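Local coordinates for alkylpurine DNA glycosylase AlkC (Pseudomonas fluorescens, PDB 5VHV), which excises alkylated purine bases from damaged DNA as a base excision repair glycosylase that works without flipping the base, at residues Lys6-Asn10 and Val11-Gln15; Ala42-Val46 and Met47-Ala51; Leu88-Tyr91 and Val92-Gly96; Ala150-Gly153 and Ser154-Arg157; Val264-Leu267 and Gly268-Ile271. All coordinates share one frame; numbering follows the deposited sequence.

Contact 1: residues Lys6-Asn10 and Val11-Gln15. With nucleotides of chain D.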
# COMPACT_ATOMS: atom_id res chain seq x y z
N LYS A 6 -13.88 -11.70 -4.92
CA LYS A 6 -13.63 -13.04 -5.43
C LYS A 6 -14.50 -13.37 -6.64
O LYS A 6 -14.15 -14.25 -7.43
CB LYS A 6 -13.85 -14.08 -4.33
CG LYS A 6 -15.30 -14.15 -3.82
CD LYS A 6 -15.35 -14.94 -2.52
CE LYS A 6 -16.76 -15.01 -1.96
NZ LYS A 6 -16.76 -15.45 -0.55
N GLU A 7 -15.61 -12.65 -6.84
CA GLU A 7 -16.46 -12.94 -7.99
C GLU A 7 -15.83 -12.48 -9.30
O GLU A 7 -16.34 -12.80 -10.37
CB GLU A 7 -17.82 -12.29 -7.79
CG GLU A 7 -18.53 -12.79 -6.54
CD GLU A 7 -18.77 -14.29 -6.54
OE1 GLU A 7 -18.72 -14.89 -5.44
OE2 GLU A 7 -19.00 -14.88 -7.63
N ILE A 8 -14.71 -11.75 -9.24
CA ILE A 8 -13.97 -11.48 -10.46
C ILE A 8 -13.51 -12.79 -11.09
O ILE A 8 -13.41 -12.91 -12.32
CB ILE A 8 -12.79 -10.53 -10.17
CG1 ILE A 8 -12.28 -9.86 -11.44
CG2 ILE A 8 -11.65 -11.26 -9.50
CD1 ILE A 8 -13.15 -8.72 -11.89
N PHE A 9 -13.23 -13.80 -10.27
CA PHE A 9 -12.94 -15.15 -10.76
C PHE A 9 -14.17 -16.06 -10.61
O PHE A 9 -14.11 -17.11 -9.97
CB PHE A 9 -11.74 -15.75 -10.02
CG PHE A 9 -10.40 -15.20 -10.45
CD1 PHE A 9 -9.76 -15.71 -11.56
CD2 PHE A 9 -9.75 -14.24 -9.70
CE1 PHE A 9 -8.53 -15.24 -11.94
CE2 PHE A 9 -8.51 -13.76 -10.08
CZ PHE A 9 -7.90 -14.28 -11.19
N ASN A 10 -15.29 -15.66 -11.19
CA ASN A 10 -16.48 -16.49 -11.18
C ASN A 10 -16.44 -17.46 -12.37
O ASN A 10 -15.49 -17.49 -13.16
CB ASN A 10 -17.75 -15.63 -11.15
CG ASN A 10 -17.91 -14.72 -12.36
OD1 ASN A 10 -17.15 -14.81 -13.32
ND2 ASN A 10 -18.89 -13.83 -12.30
N VAL A 11 -17.48 -18.29 -12.50
CA VAL A 11 -17.44 -19.32 -13.55
C VAL A 11 -17.41 -18.67 -14.92
O VAL A 11 -16.72 -19.13 -15.83
CB VAL A 11 -18.62 -20.29 -13.40
CG1 VAL A 11 -18.63 -21.29 -14.55
CG2 VAL A 11 -18.52 -21.05 -12.10
N GLU A 12 -18.15 -17.57 -15.08
CA GLU A 12 -18.16 -16.86 -16.35
C GLU A 12 -16.75 -16.43 -16.75
O GLU A 12 -16.36 -16.55 -17.92
CB GLU A 12 -19.10 -15.66 -16.27
CG GLU A 12 -20.61 -15.99 -16.15
CD GLU A 12 -21.04 -16.64 -14.81
OE1 GLU A 12 -20.36 -16.49 -13.77
OE2 GLU A 12 -22.10 -17.32 -14.82
N ARG A 13 -15.96 -15.93 -15.79
CA ARG A 13 -14.57 -15.56 -16.08
C ARG A 13 -13.73 -16.78 -16.43
O ARG A 13 -12.86 -16.70 -17.32
CB ARG A 13 -13.93 -14.82 -14.89
CG ARG A 13 -12.58 -14.13 -15.22
CD ARG A 13 -12.75 -12.74 -15.86
NE ARG A 13 -13.47 -11.85 -14.97
CZ ARG A 13 -13.83 -10.60 -15.26
NH1 ARG A 13 -13.49 -10.03 -16.40
NH2 ARG A 13 -14.53 -9.90 -14.37
N LEU A 14 -13.92 -17.89 -15.72
CA LEU A 14 -13.17 -19.10 -16.07
C LEU A 14 -13.50 -19.55 -17.48
O LEU A 14 -12.63 -19.98 -18.23
CB LEU A 14 -13.45 -20.22 -15.07
CG LEU A 14 -13.13 -19.94 -13.60
CD1 LEU A 14 -13.67 -21.07 -12.71
CD2 LEU A 14 -11.63 -19.75 -13.40
N GLN A 15 -14.77 -19.43 -17.88
CA GLN A 15 -15.16 -19.77 -19.24
C GLN A 15 -14.49 -18.85 -20.25
O GLN A 15 -14.07 -19.29 -21.32
CB GLN A 15 -16.68 -19.74 -19.38
CG GLN A 15 -17.35 -20.86 -18.60
CD GLN A 15 -18.84 -20.69 -18.47
OE1 GLN A 15 -19.41 -19.64 -18.79
NE2 GLN A 15 -19.50 -21.74 -18.00
P DT D 7 -13.67 -10.42 -0.80
OP1 DT D 7 -13.78 -11.25 -2.00
OP2 DT D 7 -14.49 -10.79 0.39
O5' DT D 7 -12.21 -10.24 -0.29
C5' DT D 7 -11.19 -10.00 -1.22
C4' DT D 7 -9.85 -9.99 -0.54
O4' DT D 7 -9.77 -8.84 0.34
C3' DT D 7 -9.52 -11.22 0.32
O3' DT D 7 -8.50 -11.98 -0.36
C2' DT D 7 -9.06 -10.62 1.68
C1' DT D 7 -8.85 -9.14 1.36
N1 DT D 7 -9.10 -8.23 2.47
C2 DT D 7 -8.12 -7.34 2.86
O2 DT D 7 -7.01 -7.28 2.33
N3 DT D 7 -8.48 -6.48 3.87
C4 DT D 7 -9.68 -6.45 4.54
O4 DT D 7 -9.89 -5.67 5.45
C5 DT D 7 -10.67 -7.40 4.08
C7 DT D 7 -12.02 -7.45 4.73
C6 DT D 7 -10.34 -8.24 3.08
O HOH W 1 -16.72 -11.12 -12.52
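Asn10 is the N-cap of helix 11-24, and its side chain takes the backbone NH of Arg13. The bond from Arg13 N to Asn10 OD1 is 3.0 Å long, with the donor tilted 21° from the plane of the amide carbonyl. Asn10 CG sits between its own backbone N and carbonyl carbon (chi1 61°), which swings OD1 back over the first turn. The backbone O of Asn10 accepts from Leu14 N, the first regular bond of the helix.

Arg13 ties the helix to the 3-10 segment that runs through residues 6-8. Bends at chi2 (83°) and chi3 curl its chain round the carbonyl of Ile8. Arg13 NE gives a bond of 2.9 Å to Ile8 O, in the plane of that carbonyl. A water accepts from Arg13 NH2 and donates to Glu7 O. Arg13 NH1 reaches the side chain of Asn80. All three nitrogens of the guanidinium are thus engaged, which should restrict its rotation. Ile8 CG1 packs 3.7 Å from Arg13 NH2, while Ile8 CD1 makes a tight, somewhat strained approach to the same nitrogen, at 3.1 Å.

The 3-10 segment before the cap meets the DNA: Lys6 N donates to OP1 of DT7 of chain D at 3.0 Å. An alanine in place of Arg13 would probably leave Ile8 O and Asn80 without this donor and let the 3-10 segment shift against the helix. Leu14 packs on Leu34 and Ala37 of helix 30-38, and Phe9 on Met50 and Val53 of helix 46-60.

Contact 2: residues Ala42-Val46 and Met47-Ala51. With nucleotides of chain D.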
# COMPACT_ATOMS: atom_id res chain seq x y z
N ALA A 42 -16.65 -21.99 -4.71
CA ALA A 42 -17.32 -21.14 -3.73
C ALA A 42 -16.52 -21.03 -2.43
O ALA A 42 -16.65 -20.02 -1.71
CB ALA A 42 -18.72 -21.69 -3.45
N GLU A 43 -15.71 -22.03 -2.11
CA GLU A 43 -14.86 -22.01 -0.92
C GLU A 43 -13.57 -21.23 -1.12
O GLU A 43 -12.81 -21.05 -0.16
CB GLU A 43 -14.51 -23.44 -0.49
CG GLU A 43 -15.72 -24.28 -0.12
CD GLU A 43 -15.47 -25.78 -0.21
OE1 GLU A 43 -14.43 -26.28 0.28
OE2 GLU A 43 -16.33 -26.46 -0.79
N LEU A 44 -13.28 -20.77 -2.34
CA LEU A 44 -12.00 -20.14 -2.61
C LEU A 44 -12.10 -18.63 -2.48
O LEU A 44 -13.04 -18.01 -3.00
CB LEU A 44 -11.50 -20.49 -4.02
CG LEU A 44 -11.28 -21.99 -4.26
CD1 LEU A 44 -10.78 -22.20 -5.67
CD2 LEU A 44 -10.31 -22.59 -3.26
N SER A 45 -11.13 -18.05 -1.81
CA SER A 45 -10.96 -16.60 -1.77
C SER A 45 -10.41 -16.11 -3.11
O SER A 45 -10.04 -16.90 -3.99
CB SER A 45 -10.02 -16.22 -0.64
OG SER A 45 -8.68 -16.54 -1.01
N VAL A 46 -10.34 -14.79 -3.27
CA VAL A 46 -9.92 -14.26 -4.56
C VAL A 46 -8.50 -14.71 -4.91
O VAL A 46 -8.22 -15.11 -6.05
CB VAL A 46 -10.08 -12.73 -4.61
CG1 VAL A 46 -9.09 -12.03 -3.68
CG2 VAL A 46 -9.88 -12.25 -6.04
N MET A 47 -7.57 -14.69 -3.95
CA MET A 47 -6.21 -15.09 -4.31
C MET A 47 -6.06 -16.61 -4.42
O MET A 47 -5.18 -17.08 -5.16
CB MET A 47 -5.20 -14.53 -3.31
CG MET A 47 -5.08 -12.97 -3.36
SD MET A 47 -4.57 -12.34 -4.99
CE MET A 47 -2.81 -12.45 -4.83
N GLN A 48 -6.91 -17.39 -3.74
CA GLN A 48 -6.97 -18.83 -3.99
C GLN A 48 -7.47 -19.12 -5.41
O GLN A 48 -6.99 -20.06 -6.06
CB GLN A 48 -7.87 -19.50 -2.98
CG GLN A 48 -7.31 -19.64 -1.58
CD GLN A 48 -8.32 -20.28 -0.65
OE1 GLN A 48 -9.40 -19.74 -0.40
NE2 GLN A 48 -8.00 -21.48 -0.16
N ARG A 49 -8.44 -18.34 -5.89
CA ARG A 49 -8.96 -18.54 -7.24
C ARG A 49 -7.92 -18.19 -8.28
O ARG A 49 -7.75 -18.89 -9.27
CB ARG A 49 -10.24 -17.71 -7.47
CG ARG A 49 -11.41 -18.12 -6.57
CD ARG A 49 -12.65 -17.25 -6.76
NE ARG A 49 -13.67 -17.62 -5.78
CZ ARG A 49 -14.98 -17.54 -5.97
NH1 ARG A 49 -15.48 -17.08 -7.11
NH2 ARG A 49 -15.80 -17.88 -5.00
N MET A 50 -7.20 -17.08 -8.05
CA MET A 50 -6.13 -16.67 -8.95
C MET A 50 -5.10 -17.78 -9.08
O MET A 50 -4.72 -18.17 -10.20
CB MET A 50 -5.49 -15.39 -8.42
CG MET A 50 -4.38 -14.82 -9.29
SD MET A 50 -2.80 -15.59 -9.03
CE MET A 50 -2.30 -14.93 -7.44
N ALA A 51 -4.66 -18.34 -7.95
CA ALA A 51 -3.69 -19.43 -7.99
C ALA A 51 -4.29 -20.66 -8.66
O ALA A 51 -3.59 -21.37 -9.40
CB ALA A 51 -3.21 -19.78 -6.58
P DG D 8 -7.89 -13.33 0.24
OP1 DG D 8 -7.47 -14.12 -0.93
OP2 DG D 8 -8.82 -13.88 1.26
O5' DG D 8 -6.62 -12.83 1.06
C5' DG D 8 -5.59 -12.17 0.38
C4' DG D 8 -4.61 -11.60 1.36
O4' DG D 8 -5.25 -10.56 2.13
C3' DG D 8 -4.09 -12.62 2.40
O3' DG D 8 -2.72 -12.74 2.24
C2' DG D 8 -4.49 -12.02 3.75
C1' DG D 8 -4.67 -10.56 3.41
N9 DG D 8 -5.51 -9.81 4.32
C8 DG D 8 -6.83 -10.07 4.68
N7 DG D 8 -7.31 -9.20 5.53
C5 DG D 8 -6.24 -8.31 5.75
C6 DG D 8 -6.16 -7.17 6.58
O6 DG D 8 -7.03 -6.69 7.32
N1 DG D 8 -4.89 -6.58 6.52
C2 DG D 8 -3.85 -7.04 5.74
N2 DG D 8 -2.73 -6.33 5.79
N3 DG D 8 -3.92 -8.11 4.96
C4 DG D 8 -5.14 -8.68 5.01
P DT D 7 -13.67 -10.42 -0.80
OP1 DT D 7 -13.78 -11.25 -2.00
OP2 DT D 7 -14.49 -10.79 0.39
O5' DT D 7 -12.21 -10.24 -0.29
C5' DT D 7 -11.19 -10.00 -1.22
C4' DT D 7 -9.85 -9.99 -0.54
O4' DT D 7 -9.77 -8.84 0.34
C3' DT D 7 -9.52 -11.22 0.32
O3' DT D 7 -8.50 -11.98 -0.36
C2' DT D 7 -9.06 -10.62 1.68
C1' DT D 7 -8.85 -9.14 1.36
N1 DT D 7 -9.10 -8.23 2.47
C2 DT D 7 -8.12 -7.34 2.86
O2 DT D 7 -7.01 -7.28 2.33
N3 DT D 7 -8.48 -6.48 3.87
C4 DT D 7 -9.68 -6.45 4.54
O4 DT D 7 -9.89 -5.67 5.45
C5 DT D 7 -10.67 -7.40 4.08
C7 DT D 7 -12.02 -7.45 4.73
C6 DT D 7 -10.34 -8.24 3.08
O HOH W 2 -10.32 -22.56 1.26
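Gln48 reaches back from the first turn of helix 46-60 to Ser45, the residue before it. Its CB lies 3.5 Å from Ser45 O and also touches CB and CD2 of Leu44. Gln48 CG passes Ser45 OG at 3.4 Å. The chain runs on in extended form (chi2 178°), which carries the amide level with the backbone of Ser45. There Gln48 OE1 accepts from Ser45 N at 2.8 Å, in a nearly straight bond of 176°. Gln48 NE2 donates to a water that in turn donates to Glu43 O. The amide is held at both of its polar atoms.

Ser45 returns the bond. Its OG accepts weakly from Gln48 N, at 3.4 Å. The same hydroxyl donates to OP1 of DG8 of chain D at 2.7 Å, so the phosphate is its closer partner. Met47 N donates to that OP1 as well, at 3.1 Å. One phosphate oxygen is thus gripped by a side chain and a backbone NH at the helix start, where the helix dipole would be expected to favour an anion. Val46 CG1 packs on O3' of DT7 of chain D.

Arg49 also runs back past Leu44, its CG 3.5 Å from Leu44 CB. Its NE donates to Leu44 O at 2.9 Å from above the carbonyl plane, and NH2 adds a weak bond to the same oxygen. NH1 turns to Phe9 O. Ser45 and Gln48 form a capping box, here placed so that the N-terminus of a helix receives a DNA backbone phosphate.

Contact 3: residues Leu88-Tyr91 and Val92-Gly96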
# COMPACT_ATOMS: atom_id res chain seq x y z
N LEU A 88 -0.94 -15.10 -14.58
CA LEU A 88 0.18 -15.34 -15.49
C LEU A 88 1.51 -15.26 -14.75
O LEU A 88 2.29 -16.22 -14.81
CB LEU A 88 0.10 -14.37 -16.67
CG LEU A 88 -1.16 -14.53 -17.51
CD1 LEU A 88 -1.34 -13.28 -18.38
CD2 LEU A 88 -1.05 -15.80 -18.33
N PRO A 89 1.84 -14.18 -14.04
CA PRO A 89 3.05 -14.23 -13.21
C PRO A 89 3.03 -15.34 -12.18
O PRO A 89 4.07 -15.92 -11.87
CB PRO A 89 3.11 -12.83 -12.57
CG PRO A 89 1.82 -12.19 -12.88
CD PRO A 89 1.22 -12.84 -14.06
N HIS A 90 1.85 -15.68 -11.65
CA HIS A 90 1.79 -16.78 -10.70
C HIS A 90 2.28 -18.09 -11.33
O HIS A 90 3.00 -18.86 -10.68
CB HIS A 90 0.38 -16.97 -10.16
CG HIS A 90 0.31 -17.98 -9.06
ND1 HIS A 90 0.72 -17.71 -7.76
CD2 HIS A 90 -0.05 -19.29 -9.07
CE1 HIS A 90 0.58 -18.80 -7.02
NE2 HIS A 90 0.12 -19.77 -7.80
N TYR A 91 1.89 -18.34 -12.58
CA TYR A 91 2.35 -19.54 -13.27
C TYR A 91 3.87 -19.55 -13.35
O TYR A 91 4.51 -20.58 -13.12
CB TYR A 91 1.69 -19.59 -14.66
CG TYR A 91 2.06 -20.83 -15.45
CD1 TYR A 91 3.27 -20.89 -16.09
CD2 TYR A 91 1.20 -21.93 -15.54
CE1 TYR A 91 3.65 -22.00 -16.78
CE2 TYR A 91 1.58 -23.06 -16.23
CZ TYR A 91 2.81 -23.08 -16.85
OH TYR A 91 3.24 -24.19 -17.54
N VAL A 92 4.48 -18.40 -13.62
CA VAL A 92 5.93 -18.32 -13.72
C VAL A 92 6.59 -18.63 -12.37
O VAL A 92 7.59 -19.35 -12.29
CB VAL A 92 6.34 -16.92 -14.24
CG1 VAL A 92 7.84 -16.73 -14.13
CG2 VAL A 92 5.85 -16.72 -15.65
N ALA A 93 6.07 -18.03 -11.29
CA ALA A 93 6.64 -18.29 -9.97
C ALA A 93 6.47 -19.75 -9.56
O ALA A 93 7.33 -20.31 -8.87
CB ALA A 93 6.01 -17.37 -8.94
N SER A 94 5.36 -20.37 -9.97
CA SER A 94 5.08 -21.75 -9.59
C SER A 94 5.97 -22.74 -10.32
O SER A 94 6.49 -23.68 -9.71
CB SER A 94 3.61 -22.08 -9.86
OG SER A 94 2.72 -21.31 -9.04
N TYR A 95 6.13 -22.57 -11.64
CA TYR A 95 6.70 -23.61 -12.49
C TYR A 95 8.02 -23.20 -13.14
O TYR A 95 8.64 -24.03 -13.83
CB TYR A 95 5.67 -24.02 -13.56
CG TYR A 95 4.34 -24.34 -12.91
CD1 TYR A 95 4.23 -25.39 -11.99
CD2 TYR A 95 3.22 -23.59 -13.18
CE1 TYR A 95 3.01 -25.66 -11.35
CE2 TYR A 95 2.00 -23.86 -12.55
CZ TYR A 95 1.90 -24.89 -11.64
OH TYR A 95 0.69 -25.11 -11.04
N GLY A 96 8.49 -21.97 -12.92
CA GLY A 96 9.66 -21.43 -13.58
C GLY A 96 10.92 -21.33 -12.75
O GLY A 96 11.89 -20.69 -13.20
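The ring of Tyr91 has the edge of Tyr95 over one face, a T-shaped (edge-to-face) pair one turn apart on helix 87-95. Tyr95 CD2 stands 3.4 Å above the Tyr91 plane, over the ring centre. The centroids are 4.8 Å apart and the planes meet at 62°. One face of Tyr95 is covered by CB of its neighbour Ser94. The Tyr95 ring also stacks with that of His58. His90 has Ser94 OG over one face.

The torsions bring the tyrosines together. Tyr91 CG lies opposite its backbone N across the CA-CB bond, while Tyr95 CG lies opposite its carbonyl carbon (chi1 -51°). With these torsions the two side chains run roughly perpendicular. Tyr95 CD2 also comes to 3.3 Å from Tyr91 O, the carbonyl that accepts from Tyr95 N.

The helix is packed on several sides. Tyr91 leans on Tyr65, Thr68 and Leu72 of helix 65-75. Val92 packs on Ala106 and Leu107 of helix 100-110, and Ala93 on Ala119 and His122 of helix 119-126.

Gly96 follows the last helical residue, and its N still donates to Val92 O. Two residues before Val92, His90 O takes two donors from Ser94. Ser94 N reaches it at 2.9 Å, and Ser94 OG at 3.0 Å from 41° above the carbonyl plane.

Contact 4: residues Ala150-Gly153 and Ser154-Arg157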
# COMPACT_ATOMS: atom_id res chain seq x y z
N ALA A 150 10.19 -2.98 -9.82
CA ALA A 150 11.47 -3.04 -9.10
C ALA A 150 11.32 -2.53 -7.66
O ALA A 150 11.88 -3.12 -6.72
CB ALA A 150 12.52 -2.23 -9.86
N SER A 151 10.54 -1.46 -7.47
CA SER A 151 10.30 -0.87 -6.16
C SER A 151 9.23 -1.61 -5.37
O SER A 151 9.38 -1.82 -4.16
CB SER A 151 9.87 0.59 -6.33
OG SER A 151 9.50 1.13 -5.06
N GLU A 152 8.13 -1.99 -6.02
CA GLU A 152 6.99 -2.57 -5.31
C GLU A 152 7.24 -4.03 -4.95
O GLU A 152 6.93 -4.47 -3.84
CB GLU A 152 5.73 -2.43 -6.16
CG GLU A 152 4.43 -2.74 -5.42
CD GLU A 152 4.01 -1.63 -4.47
OE1 GLU A 152 4.69 -0.57 -4.44
OE2 GLU A 152 3.01 -1.83 -3.74
N GLY A 153 7.83 -4.79 -5.87
CA GLY A 153 8.07 -6.20 -5.62
C GLY A 153 9.08 -6.46 -4.53
O GLY A 153 9.05 -7.53 -3.92
N SER A 154 9.97 -5.50 -4.29
CA SER A 154 11.02 -5.66 -3.30
C SER A 154 10.62 -5.08 -1.95
O SER A 154 11.44 -5.07 -1.03
CB SER A 154 12.31 -5.00 -3.81
OG SER A 154 12.17 -3.59 -4.00
N ARG A 155 9.39 -4.60 -1.81
CA ARG A 155 8.96 -3.97 -0.57
C ARG A 155 9.14 -4.90 0.62
O ARG A 155 8.82 -6.10 0.53
CB ARG A 155 7.48 -3.58 -0.64
CG ARG A 155 7.24 -2.27 -1.34
CD ARG A 155 5.75 -2.00 -1.43
NE ARG A 155 5.14 -1.82 -0.12
CZ ARG A 155 3.91 -1.35 0.08
NH1 ARG A 155 3.12 -1.05 -0.95
NH2 ARG A 155 3.46 -1.16 1.33
N PRO A 156 9.57 -4.39 1.78
CA PRO A 156 9.59 -5.25 2.97
C PRO A 156 8.22 -5.84 3.29
O PRO A 156 8.12 -7.02 3.65
CB PRO A 156 10.06 -4.29 4.08
CG PRO A 156 10.71 -3.15 3.39
CD PRO A 156 10.13 -3.05 2.03
N ARG A 157 7.17 -5.02 3.22
CA ARG A 157 5.85 -5.35 3.75
C ARG A 157 4.75 -5.10 2.71
O ARG A 157 3.81 -4.33 2.94
CB ARG A 157 5.55 -4.55 5.00
CG ARG A 157 6.49 -4.86 6.14
CD ARG A 157 6.15 -3.96 7.28
NE ARG A 157 7.04 -4.14 8.42
CZ ARG A 157 6.65 -4.07 9.68
NH1 ARG A 157 5.38 -3.85 9.98
NH2 ARG A 157 7.53 -4.24 10.65
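Glu152 and Arg155 run alongside each other in the same direction at the end of helix 144-152. Glu152 bends at chi2 (75°), which folds its carboxylate over toward Arg155. The arginine is extended to CD, and the bend at chi3 (65°) returns NH1 to the acid. The salt bridge joins Arg155 NH1 to Glu152 OE2 at 2.9 Å. The carboxylate is met from above its plane, while OE2 lies in the guanidinium plane, and the two planes stand 81° apart. Arg155 CD packs against Glu152 CD at 3.5 Å.

Ser154 places OG between its backbone N and carbonyl carbon. From there OG donates to Ala150 O at 2.8 Å, in the plane of that carbonyl. This buried hydroxyl holds a carbonyl near the end of the helix.

Both charged groups have other partners. Glu152 OE1 bonds with Ser192 OG. Arg155 NH2 pairs with Asp199 and also hydrogen-bonds a modified base of the bound DNA, while Glu152 packs on a DNA sugar. Residues 152-155 form a type I beta turn, closed by Arg155 N to Glu152 O at 3.2 Å, which brings a helix end and its salt bridge to the DNA-binding surface.

Contact 5: residues Val264-Leu267 and Gly268-Ile271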
# COMPACT_ATOMS: atom_id res chain seq x y z
N VAL A 264 -22.08 12.50 24.38
CA VAL A 264 -22.45 11.09 24.52
C VAL A 264 -23.14 10.65 23.24
O VAL A 264 -24.09 11.31 22.79
CB VAL A 264 -23.37 10.87 25.73
CG1 VAL A 264 -23.58 9.37 25.96
CG2 VAL A 264 -22.81 11.55 26.97
N ILE A 265 -22.68 9.54 22.66
CA ILE A 265 -23.25 9.01 21.43
C ILE A 265 -23.57 7.53 21.59
O ILE A 265 -22.98 6.83 22.40
CB ILE A 265 -22.33 9.21 20.20
CG1 ILE A 265 -20.96 8.57 20.44
CG2 ILE A 265 -22.20 10.67 19.85
CD1 ILE A 265 -20.25 8.22 19.12
N ASN A 266 -24.52 7.07 20.78
CA ASN A 266 -24.67 5.65 20.50
C ASN A 266 -23.81 5.28 19.31
O ASN A 266 -23.53 6.10 18.43
CB ASN A 266 -26.12 5.29 20.21
CG ASN A 266 -27.04 5.64 21.34
OD1 ASN A 266 -26.75 5.35 22.49
ND2 ASN A 266 -28.15 6.28 21.02
N LEU A 267 -23.41 4.02 19.27
CA LEU A 267 -22.71 3.50 18.11
C LEU A 267 -23.55 3.74 16.87
O LEU A 267 -24.77 3.52 16.87
CB LEU A 267 -22.43 2.01 18.31
CG LEU A 267 -21.31 1.33 17.54
CD1 LEU A 267 -20.01 2.10 17.60
CD2 LEU A 267 -21.10 -0.09 18.08
N GLY A 268 -22.90 4.22 15.81
CA GLY A 268 -23.56 4.59 14.58
C GLY A 268 -23.68 6.08 14.37
O GLY A 268 -23.95 6.51 13.23
N GLU A 269 -23.52 6.89 15.42
CA GLU A 269 -23.65 8.33 15.32
C GLU A 269 -22.32 8.97 14.91
O GLU A 269 -21.28 8.31 14.85
CB GLU A 269 -24.12 8.94 16.64
CG GLU A 269 -25.54 8.61 17.06
CD GLU A 269 -25.87 9.26 18.43
OE1 GLU A 269 -26.15 8.53 19.39
OE2 GLU A 269 -25.79 10.51 18.54
N ARG A 270 -22.36 10.26 14.65
CA ARG A 270 -21.17 11.05 14.34
C ARG A 270 -20.75 11.88 15.53
O ARG A 270 -21.58 12.40 16.28
CB ARG A 270 -21.43 12.02 13.18
CG ARG A 270 -21.24 11.44 11.78
CD ARG A 270 -22.42 10.62 11.31
NE ARG A 270 -22.32 10.24 9.90
CZ ARG A 270 -23.07 9.30 9.34
NH1 ARG A 270 -23.97 8.65 10.06
NH2 ARG A 270 -22.90 9.00 8.06
N ILE A 271 -19.44 12.06 15.66
CA ILE A 271 -18.88 13.08 16.53
C ILE A 271 -18.35 14.20 15.67
O ILE A 271 -18.09 14.02 14.48
CB ILE A 271 -17.77 12.53 17.45
CG1 ILE A 271 -16.59 12.00 16.61
CG2 ILE A 271 -18.37 11.46 18.33
CD1 ILE A 271 -15.31 11.75 17.42
O HOH W 3 -26.28 11.69 20.89
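Glu269 lays its side chain back across the turn, and its carboxylate reaches the backbone of Asn266. Glu269 stretches out straight past CG, which lets it span the gap. Glu269 OE1 accepts from Asn266 N at 2.6 Å, a short and nearly straight bond of 167°. The NH comes from 51° above the carboxylate plane. OE2 takes a water that also donates to Val264 O. OE1 thus holds the turn directly, at Asn266 N, and OE2 reaches Val264 O through the water. With an alanine here, Asn266 N would probably lose its acceptor, and the water on Val264 O its second partner.

The side chain of Ile265 runs antiparallel to that of Glu269. Its CG2 lies 3.8 Å from Glu269 OE2. Its CD1 meets CG2 of Ile271 at 3.8 Å, an apolar contact between the two strands.

Gly268 occupies the third position of a type II beta turn from Asn266 to Glu269. Its positive phi (105°) would press a CB into Leu267 O. The turn is closed by Glu269 N to Asn266 O at 3.1 Å. Asn266 OD1 is bound to Arg360.

The turn joins strands 253-265 and 270-279 into a beta hairpin. On one flank Ile265 shares backbone bonds with Glu358 of strand 350-359 and Arg360 just beyond it, and packs on Phe357 and Leu359. On the other, Ile271 bonds with Gln326 of strand 319-327, while Gly268 and Glu269 bond with Ile328 just beyond it.

Contacts 1, 2 and 3 form a connected group. Contacts 1 and 2 touch, with centres 10 Å apart: Lys6 CA lies 3.7 Å from Val46 CB, and Phe9 CZ packs on Met50 CA. They hold successive phosphates of chain D, those of DT7 and DG8. Contact 2 also touches contact 3, where Ala51 CB lies 3.5 Å from His90 NE2. Contact 3 stands back, about 10 Å from the DNA at its nearest atom. Contact 4 is 24 Å from contact 2 between centres and reaches the modified base. The bound 9B4 lies about 5 Å from the Ile8 side chain and about 8 Å from that of Arg155. Contact 5, in the beta sheet, is about 40 Å from contact 4 between centres.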